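Polyphosphate:AMP phosphotransferase (PDB 5O6M) transfers phosphate from inorganic polyphosphate to nucleotides, converting AMP to ADP and ADP to ATP, and also accepts other nucleoside mono- and diphosphates. Local coordinates at residues L164-R178 and A222-R235. The protein carries 1 engineered substitution. Residues are numbered along the deposited sequence; the frame is centred on the assembly and turned at random.
Sequences LKFFLHISKDEQRQR and APWYVIPANKNWYR. With PO4 (phosphate ion), chain B; PO4 (phosphate ion), chain C.
Strands 164-169 and 224-228 run parallel, their axes 4.7 Å apart at closest approach and crossing at -26°, with K165, F166, F167 and L168 paired to W224, Y225, V226 and I227. The alternating bonds from Y225 N to K165 O, F167 N to Y225 O, I227 N to F167 O and H169 N to I227 O show parallel neighbours, in the five-stranded sheet of a P-loop NTPase-type fold; 224-228 is one of its two outermost strands within the chain, and 164-169 also bonds to strand 57-64. On one face, K165 crosses W224 at about a right angle: CE sits over the ring face, 3.6 Å from the centroid of the five-membered ring, a CH-pi contact. The bend at chi3 (-69°) carries NZ past the ring to a weak bond with A222 O; E153 forms a salt bridge with NZ, and Y125 OH and T217 O bond to it as well, so the buried ammonium probably has its charge balanced by E153. On the other face, F166 and Y225 lie side by side, their rings nearly parallel (27°) but displaced along each other, with little of one over the other, while I227 CG1 meets the edge of F166 at CD1, 3.7 Å away. Beyond the strands, N230 grips the start of helix 172-183 with both ends of its amide. OD1 accepts from S171 N in the carbonyl plane, on a lone pair, and ND2 donates to S171 OG, which itself caps the helix by accepting from E174 N. One turn on, R178 NH2 reaches A229 O, and NE pairs with E174 OE2 in a salt bridge that helps fix the guanidinium. R235 stands nearby at the phosphate of chain C, where R235 NH1 bonds to phosphate O4, and R235 NH2 to phosphate O2 at 3.0 Å.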
loop_
_atom_site.group_PDB
_atom_site.type_symbol
_atom_site.label_atom_id
_atom_site.label_comp_id
_atom_site.label_asym_id
_atom_site.label_seq_id
_atom_site.Cartn_x
_atom_site.Cartn_y
_atom_site.Cartn_z
ATOM N N LEU D 164 -22.942 1.801 -7.140
ATOM C CA LEU D 164 -23.648 1.417 -8.353
ATOM C C LEU D 164 -22.953 0.204 -8.950
ATOM O O LEU D 164 -21.737 0.225 -9.168
ATOM C CB LEU D 164 -23.680 2.560 -9.379
ATOM C CG LEU D 164 -24.465 3.822 -9.021
ATOM C CD1 LEU D 164 -24.993 4.494 -10.282
ATOM C CD2 LEU D 164 -25.597 3.505 -8.061
ATOM N N LYS D 165 -23.723 -0.842 -9.230
ATOM C CA LYS D 165 -23.196 -2.048 -9.849
ATOM C C LYS D 165 -23.888 -2.250 -11.188
ATOM O O LYS D 165 -25.121 -2.275 -11.261
ATOM C CB LYS D 165 -23.380 -3.262 -8.935
ATOM C CG LYS D 165 -22.663 -3.113 -7.595
ATOM C CD LYS D 165 -22.898 -4.301 -6.672
ATOM C CE LYS D 165 -24.323 -4.373 -6.167
ATOM N NZ LYS D 165 -24.456 -5.411 -5.098
ATOM N N PHE D 166 -23.091 -2.366 -12.246
ATOM C CA PHE D 166 -23.594 -2.510 -13.605
ATOM C C PHE D 166 -23.148 -3.852 -14.161
ATOM O O PHE D 166 -21.946 -4.144 -14.201
ATOM C CB PHE D 166 -23.092 -1.374 -14.503
ATOM C CG PHE D 166 -23.599 -0.016 -14.114
ATOM C CD1 PHE D 166 -24.879 0.387 -14.462
ATOM C CD2 PHE D 166 -22.798 0.862 -13.405
ATOM C CE1 PHE D 166 -25.351 1.643 -14.107
ATOM C CE2 PHE D 166 -23.263 2.118 -13.045
ATOM C CZ PHE D 166 -24.540 2.511 -13.400
ATOM N N PHE D 167 -24.111 -4.676 -14.565
ATOM C CA PHE D 167 -23.838 -5.847 -15.386
ATOM C C PHE D 167 -24.172 -5.480 -16.829
ATOM O O PHE D 167 -25.338 -5.246 -17.159
ATOM C CB PHE D 167 -24.644 -7.054 -14.913
ATOM C CG PHE D 167 -24.414 -8.296 -15.729
ATOM C CD1 PHE D 167 -23.151 -8.859 -15.815
ATOM C CD2 PHE D 167 -25.455 -8.897 -16.419
ATOM C CE1 PHE D 167 -22.932 -10.003 -16.565
ATOM C CE2 PHE D 167 -25.242 -10.039 -17.174
ATOM C CZ PHE D 167 -23.979 -10.593 -17.246
ATOM N N LEU D 168 -23.151 -5.389 -17.679
ATOM C CA LEU D 168 -23.367 -5.141 -19.103
ATOM C C LEU D 168 -23.698 -6.469 -19.775
ATOM O O LEU D 168 -22.848 -7.363 -19.856
ATOM C CB LEU D 168 -22.152 -4.476 -19.742
ATOM C CG LEU D 168 -21.567 -3.270 -19.003
ATOM C CD1 LEU D 168 -20.332 -2.742 -19.725
ATOM C CD2 LEU D 168 -22.601 -2.177 -18.807
ATOM N N HIS D 169 -24.929 -6.590 -20.275
ATOM C CA HIS D 169 -25.518 -7.873 -20.646
ATOM C C HIS D 169 -25.512 -8.020 -22.166
ATOM O O HIS D 169 -26.260 -7.331 -22.869
ATOM C CB HIS D 169 -26.938 -7.976 -20.096
ATOM C CG HIS D 169 -27.570 -9.318 -20.291
ATOM N ND1 HIS D 169 -26.849 -10.494 -20.247
ATOM C CD2 HIS D 169 -28.855 -9.672 -20.528
ATOM C CE1 HIS D 169 -27.665 -11.514 -20.446
ATOM N NE2 HIS D 169 -28.887 -11.043 -20.620
ATOM N N ILE D 170 -24.656 -8.904 -22.672
ATOM C CA ILE D 170 -24.615 -9.211 -24.093
ATOM C C ILE D 170 -25.050 -10.658 -24.295
ATOM O O ILE D 170 -25.026 -11.484 -23.376
ATOM C CB ILE D 170 -23.223 -8.973 -24.715
ATOM C CG1 ILE D 170 -22.186 -9.906 -24.086
ATOM C CG2 ILE D 170 -22.810 -7.510 -24.571
ATOM C CD1 ILE D 170 -20.897 -10.009 -24.877
ATOM N N SER D 171 -25.453 -10.959 -25.524
ATOM C CA SER D 171 -25.871 -12.297 -25.908
ATOM C C SER D 171 -24.670 -13.153 -26.304
ATOM O O SER D 171 -23.572 -12.651 -26.559
ATOM C CB SER D 171 -26.858 -12.221 -27.069
ATOM O OG SER D 171 -26.218 -11.675 -28.208
ATOM N N LYS D 172 -24.902 -14.467 -26.374
ATOM C CA LYS D 172 -23.824 -15.381 -26.740
ATOM C C LYS D 172 -23.348 -15.128 -28.164
ATOM O O LYS D 172 -22.144 -15.177 -28.444
ATOM C CB LYS D 172 -24.280 -16.831 -26.586
ATOM C CG LYS D 172 -23.170 -17.837 -26.821
ATOM C CD LYS D 172 -23.632 -19.266 -26.590
ATOM C CE LYS D 172 -22.498 -20.250 -26.852
ATOM N NZ LYS D 172 -22.819 -21.631 -26.387
ATOM N N ASP D 173 -24.280 -14.857 -29.079
ATOM C CA ASP D 173 -23.898 -14.580 -30.460
ATOM C C ASP D 173 -23.226 -13.219 -30.585
ATOM O O ASP D 173 -22.307 -13.045 -31.395
ATOM C CB ASP D 173 -25.123 -14.665 -31.371
ATOM C CG ASP D 173 -24.909 -13.968 -32.703
ATOM O OD1 ASP D 173 -24.095 -14.461 -33.516
ATOM O OD2 ASP D 173 -25.561 -12.928 -32.939
ATOM N N GLU D 174 -23.670 -12.237 -29.794
ATOM C CA GLU D 174 -23.017 -10.932 -29.819
ATOM C C GLU D 174 -21.562 -11.032 -29.375
ATOM O O GLU D 174 -20.680 -10.406 -29.975
ATOM C CB GLU D 174 -23.777 -9.933 -28.953
ATOM C CG GLU D 174 -23.080 -8.586 -28.881
ATOM C CD GLU D 174 -23.021 -7.890 -30.229
ATOM O OE1 GLU D 174 -23.881 -8.176 -31.088
ATOM O OE2 GLU D 174 -22.101 -7.072 -30.437
ATOM N N GLN D 175 -21.289 -11.809 -28.325
ATOM C CA GLN D 175 -19.905 -11.979 -27.899
ATOM C C GLN D 175 -19.061 -12.564 -29.022
ATOM O O GLN D 175 -17.888 -12.202 -29.184
ATOM C CB GLN D 175 -19.826 -12.878 -26.666
ATOM C CG GLN D 175 -18.396 -13.121 -26.207
ATOM C CD GLN D 175 -18.283 -14.153 -25.105
ATOM O OE1 GLN D 175 -18.900 -15.216 -25.169
ATOM N NE2 GLN D 175 -17.496 -13.841 -24.082
ATOM N N ARG D 176 -19.643 -13.470 -29.814
ATOM C CA ARG D 176 -18.893 -14.089 -30.901
ATOM C C ARG D 176 -18.375 -13.041 -31.877
ATOM O O ARG D 176 -17.225 -13.118 -32.327
ATOM C CB ARG D 176 -19.767 -15.114 -31.626
ATOM C CG ARG D 176 -18.992 -16.254 -32.273
ATOM C CD ARG D 176 -19.263 -16.360 -33.772
ATOM N NE ARG D 176 -20.561 -15.811 -34.152
ATOM C CZ ARG D 176 -20.723 -14.736 -34.921
ATOM N NH1 ARG D 176 -19.666 -14.099 -35.407
ATOM N NH2 ARG D 176 -21.942 -14.305 -35.211
ATOM N N GLN D 177 -19.203 -12.049 -32.210
ATOM C CA GLN D 177 -18.772 -11.014 -33.145
ATOM C C GLN D 177 -17.659 -10.160 -32.549
ATOM O O GLN D 177 -16.637 -9.912 -33.201
ATOM C CB GLN D 177 -19.954 -10.135 -33.556
ATOM C CG GLN D 177 -21.158 -10.892 -34.077
ATOM C CD GLN D 177 -22.291 -9.962 -34.473
ATOM O OE1 GLN D 177 -23.447 -10.175 -34.105
ATOM N NE2 GLN D 177 -21.963 -8.926 -35.235
ATOM N N ARG D 178 -17.840 -9.699 -31.310
ATOM C CA ARG D 178 -16.834 -8.835 -30.702
ATOM C C ARG D 178 -15.503 -9.563 -30.549
ATOM O O ARG D 178 -14.441 -8.979 -30.791
ATOM C CB ARG D 178 -17.345 -8.309 -29.359
ATOM C CG ARG D 178 -18.671 -7.576 -29.500
ATOM C CD ARG D 178 -19.066 -6.788 -28.264
ATOM N NE ARG D 178 -20.270 -6.003 -28.526
ATOM C CZ ARG D 178 -20.840 -5.180 -27.652
ATOM N NH1 ARG D 178 -20.320 -5.028 -26.439
ATOM N NH2 ARG D 178 -21.931 -4.506 -27.995
ATOM N N ALA D 222 -27.136 -1.381 -2.225
ATOM C CA ALA D 222 -26.160 -1.689 -3.273
ATOM C C ALA D 222 -26.861 -2.381 -4.436
ATOM O O ALA D 222 -26.731 -3.595 -4.634
ATOM C CB ALA D 222 -25.025 -2.549 -2.722
ATOM N N PRO D 223 -27.606 -1.628 -5.240
ATOM C CA PRO D 223 -28.385 -2.243 -6.318
ATOM C C PRO D 223 -27.526 -2.682 -7.496
ATOM O O PRO D 223 -26.502 -2.075 -7.821
ATOM C CB PRO D 223 -29.339 -1.118 -6.736
ATOM C CG PRO D 223 -28.558 0.128 -6.452
ATOM C CD PRO D 223 -27.793 -0.168 -5.183
ATOM N N TRP D 224 -27.967 -3.765 -8.136
ATOM C CA TRP D 224 -27.460 -4.163 -9.441
ATOM C C TRP D 224 -28.352 -3.594 -10.534
ATOM O O TRP D 224 -29.580 -3.579 -10.407
ATOM C CB TRP D 224 -27.407 -5.686 -9.570
ATOM C CG TRP D 224 -26.156 -6.311 -9.043
ATOM C CD1 TRP D 224 -25.993 -6.913 -7.831
ATOM C CD2 TRP D 224 -24.896 -6.422 -9.721
ATOM N NE1 TRP D 224 -24.707 -7.384 -7.704
ATOM C CE2 TRP D 224 -24.012 -7.094 -8.848
ATOM C CE3 TRP D 224 -24.427 -6.010 -10.973
ATOM C CZ2 TRP D 224 -22.685 -7.365 -9.190
ATOM C CZ3 TRP D 224 -23.108 -6.283 -11.313
ATOM C CH2 TRP D 224 -22.254 -6.952 -10.423
ATOM N N TYR D 225 -27.728 -3.128 -11.611
ATOM C CA TYR D 225 -28.437 -2.735 -12.819
ATOM C C TYR D 225 -27.997 -3.640 -13.956
ATOM O O TYR D 225 -26.797 -3.775 -14.217
ATOM C CB TYR D 225 -28.171 -1.275 -13.184
ATOM C CG TYR D 225 -28.648 -0.290 -12.148
ATOM C CD1 TYR D 225 -29.945 0.209 -12.176
ATOM C CD2 TYR D 225 -27.798 0.149 -11.140
ATOM C CE1 TYR D 225 -30.382 1.113 -11.227
ATOM C CE2 TYR D 225 -28.225 1.053 -10.189
ATOM C CZ TYR D 225 -29.513 1.531 -10.235
ATOM O OH TYR D 225 -29.926 2.431 -9.283
ATOM N N VAL D 226 -28.961 -4.271 -14.613
ATOM C CA VAL D 226 -28.699 -5.038 -15.824
ATOM C C VAL D 226 -28.825 -4.082 -17.000
ATOM O O VAL D 226 -29.865 -3.437 -17.178
ATOM C CB VAL D 226 -29.661 -6.226 -15.959
ATOM C CG1 VAL D 226 -29.401 -6.967 -17.262
ATOM C CG2 VAL D 226 -29.510 -7.161 -14.772
ATOM N N ILE D 227 -27.762 -3.974 -17.789
ATOM C CA ILE D 227 -27.656 -2.998 -18.866
ATOM C C ILE D 227 -27.718 -3.754 -20.192
ATOM O O ILE D 227 -26.792 -4.515 -20.514
ATOM C CB ILE D 227 -26.367 -2.172 -18.761
ATOM C CG1 ILE D 227 -26.263 -1.504 -17.384
ATOM C CG2 ILE D 227 -26.296 -1.145 -19.893
ATOM C CD1 ILE D 227 -27.396 -0.539 -17.087
ATOM N N PRO D 228 -28.792 -3.611 -20.975
ATOM C CA PRO D 228 -28.772 -4.159 -22.336
ATOM C C PRO D 228 -27.589 -3.572 -23.085
ATOM O O PRO D 228 -27.540 -2.362 -23.326
ATOM C CB PRO D 228 -30.112 -3.707 -22.929
ATOM C CG PRO D 228 -30.975 -3.390 -21.741
ATOM C CD PRO D 228 -30.039 -2.883 -20.683
ATOM N N ALA D 229 -26.621 -4.415 -23.441
ATOM C CA ALA D 229 -25.330 -3.928 -23.907
ATOM C C ALA D 229 -24.953 -4.442 -25.288
ATOM O O ALA D 229 -23.799 -4.278 -25.702
ATOM C CB ALA D 229 -24.237 -4.290 -22.893
ATOM N N ASN D 230 -25.882 -5.062 -26.019
ATOM C CA ASN D 230 -25.569 -5.431 -27.396
ATOM C C ASN D 230 -25.370 -4.201 -28.273
ATOM O O ASN D 230 -24.615 -4.261 -29.250
ATOM C CB ASN D 230 -26.666 -6.328 -27.967
ATOM C CG ASN D 230 -26.451 -7.797 -27.644
ATOM O OD1 ASN D 230 -25.548 -8.155 -26.878
ATOM N ND2 ASN D 230 -27.275 -8.654 -28.228
ATOM N N LYS D 231 -26.034 -3.092 -27.956
ATOM C CA LYS D 231 -25.875 -1.834 -28.685
ATOM C C LYS D 231 -25.075 -0.868 -27.819
ATOM O O LYS D 231 -25.545 -0.438 -26.761
ATOM C CB LYS D 231 -27.214 -1.218 -29.090
ATOM C CG LYS D 231 -28.138 -2.103 -29.910
ATOM C CD LYS D 231 -29.462 -1.374 -30.131
ATOM C CE LYS D 231 -30.532 -2.250 -30.765
ATOM N NZ LYS D 231 -31.866 -1.569 -30.759
ATOM N N ASN D 232 -23.869 -0.530 -28.276
ATOM C CA ASN D 232 -22.994 0.352 -27.509
ATOM C C ASN D 232 -23.656 1.692 -27.210
ATOM O O ASN D 232 -23.558 2.202 -26.087
ATOM C CB ASN D 232 -21.686 0.570 -28.264
ATOM C CG ASN D 232 -20.823 -0.664 -28.285
ATOM O OD1 ASN D 232 -21.183 -1.694 -27.719
ATOM N ND2 ASN D 232 -19.687 -0.577 -28.960
ATOM N N TRP D 233 -24.323 2.289 -28.201
ATOM C CA TRP D 233 -24.921 3.602 -27.976
ATOM C C TRP D 233 -25.944 3.551 -26.849
ATOM O O TRP D 233 -26.062 4.501 -26.065
ATOM C CB TRP D 233 -25.557 4.134 -29.264
ATOM C CG TRP D 233 -26.676 3.292 -29.824
ATOM C CD1 TRP D 233 -26.572 2.306 -30.764
ATOM C CD2 TRP D 233 -28.070 3.389 -29.500
ATOM N NE1 TRP D 233 -27.811 1.772 -31.030
ATOM C CE2 TRP D 233 -28.747 2.421 -30.269
ATOM C CE3 TRP D 233 -28.809 4.195 -28.627
ATOM C CZ2 TRP D 233 -30.128 2.239 -30.193
ATOM C CZ3 TRP D 233 -30.178 4.013 -28.554
ATOM C CH2 TRP D 233 -30.824 3.043 -29.330
ATOM N N TYR D 234 -26.692 2.451 -26.746
ATOM C CA TYR D 234 -27.681 2.341 -25.682
ATOM C C TYR D 234 -27.015 2.046 -24.345
ATOM O O TYR D 234 -27.342 2.668 -23.328
ATOM C CB TYR D 234 -28.707 1.259 -26.017
ATOM C CG TYR D 234 -29.884 1.245 -25.067
ATOM C CD1 TYR D 234 -30.842 2.253 -25.109
ATOM C CD2 TYR D 234 -30.039 0.234 -24.133
ATOM C CE1 TYR D 234 -31.920 2.252 -24.247
ATOM C CE2 TYR D 234 -31.117 0.223 -23.269
ATOM C CZ TYR D 234 -32.054 1.236 -23.332
ATOM O OH TYR D 234 -33.126 1.232 -22.475
ATOM N N ARG D 235 -26.076 1.099 -24.335
ATOM C CA ARG D 235 -25.306 0.818 -23.129
ATOM C C ARG D 235 -24.709 2.099 -22.560
ATOM O O ARG D 235 -24.893 2.416 -21.379
ATOM C CB ARG D 235 -24.211 -0.201 -23.446
ATOM C CG ARG D 235 -23.238 -0.481 -22.312
ATOM C CD ARG D 235 -21.955 -1.085 -22.863
ATOM N NE ARG D 235 -21.111 -0.074 -23.495
ATOM C CZ ARG D 235 -20.211 -0.333 -24.438
ATOM N NH1 ARG D 235 -20.045 -1.571 -24.879
ATOM N NH2 ARG D 235 -19.484 0.652 -24.948
HETATM P P PO4 B . -22.745 0.724 -31.771
HETATM O O1 PO4 B . -23.584 0.855 -33.022
HETATM O O2 PO4 B . -23.411 1.468 -30.637
HETATM O O3 PO4 B . -21.374 1.310 -32.020
HETATM O O4 PO4 B . -22.619 -0.735 -31.399
HETATM P P PO4 C . -16.993 -0.465 -27.667
HETATM O O1 PO4 C . -17.030 -0.968 -29.091
HETATM O O2 PO4 C . -17.946 0.698 -27.511
HETATM O O3 PO4 C . -15.597 -0.001 -27.331
HETATM O O4 PO4 C . -17.400 -1.579 -26.730
#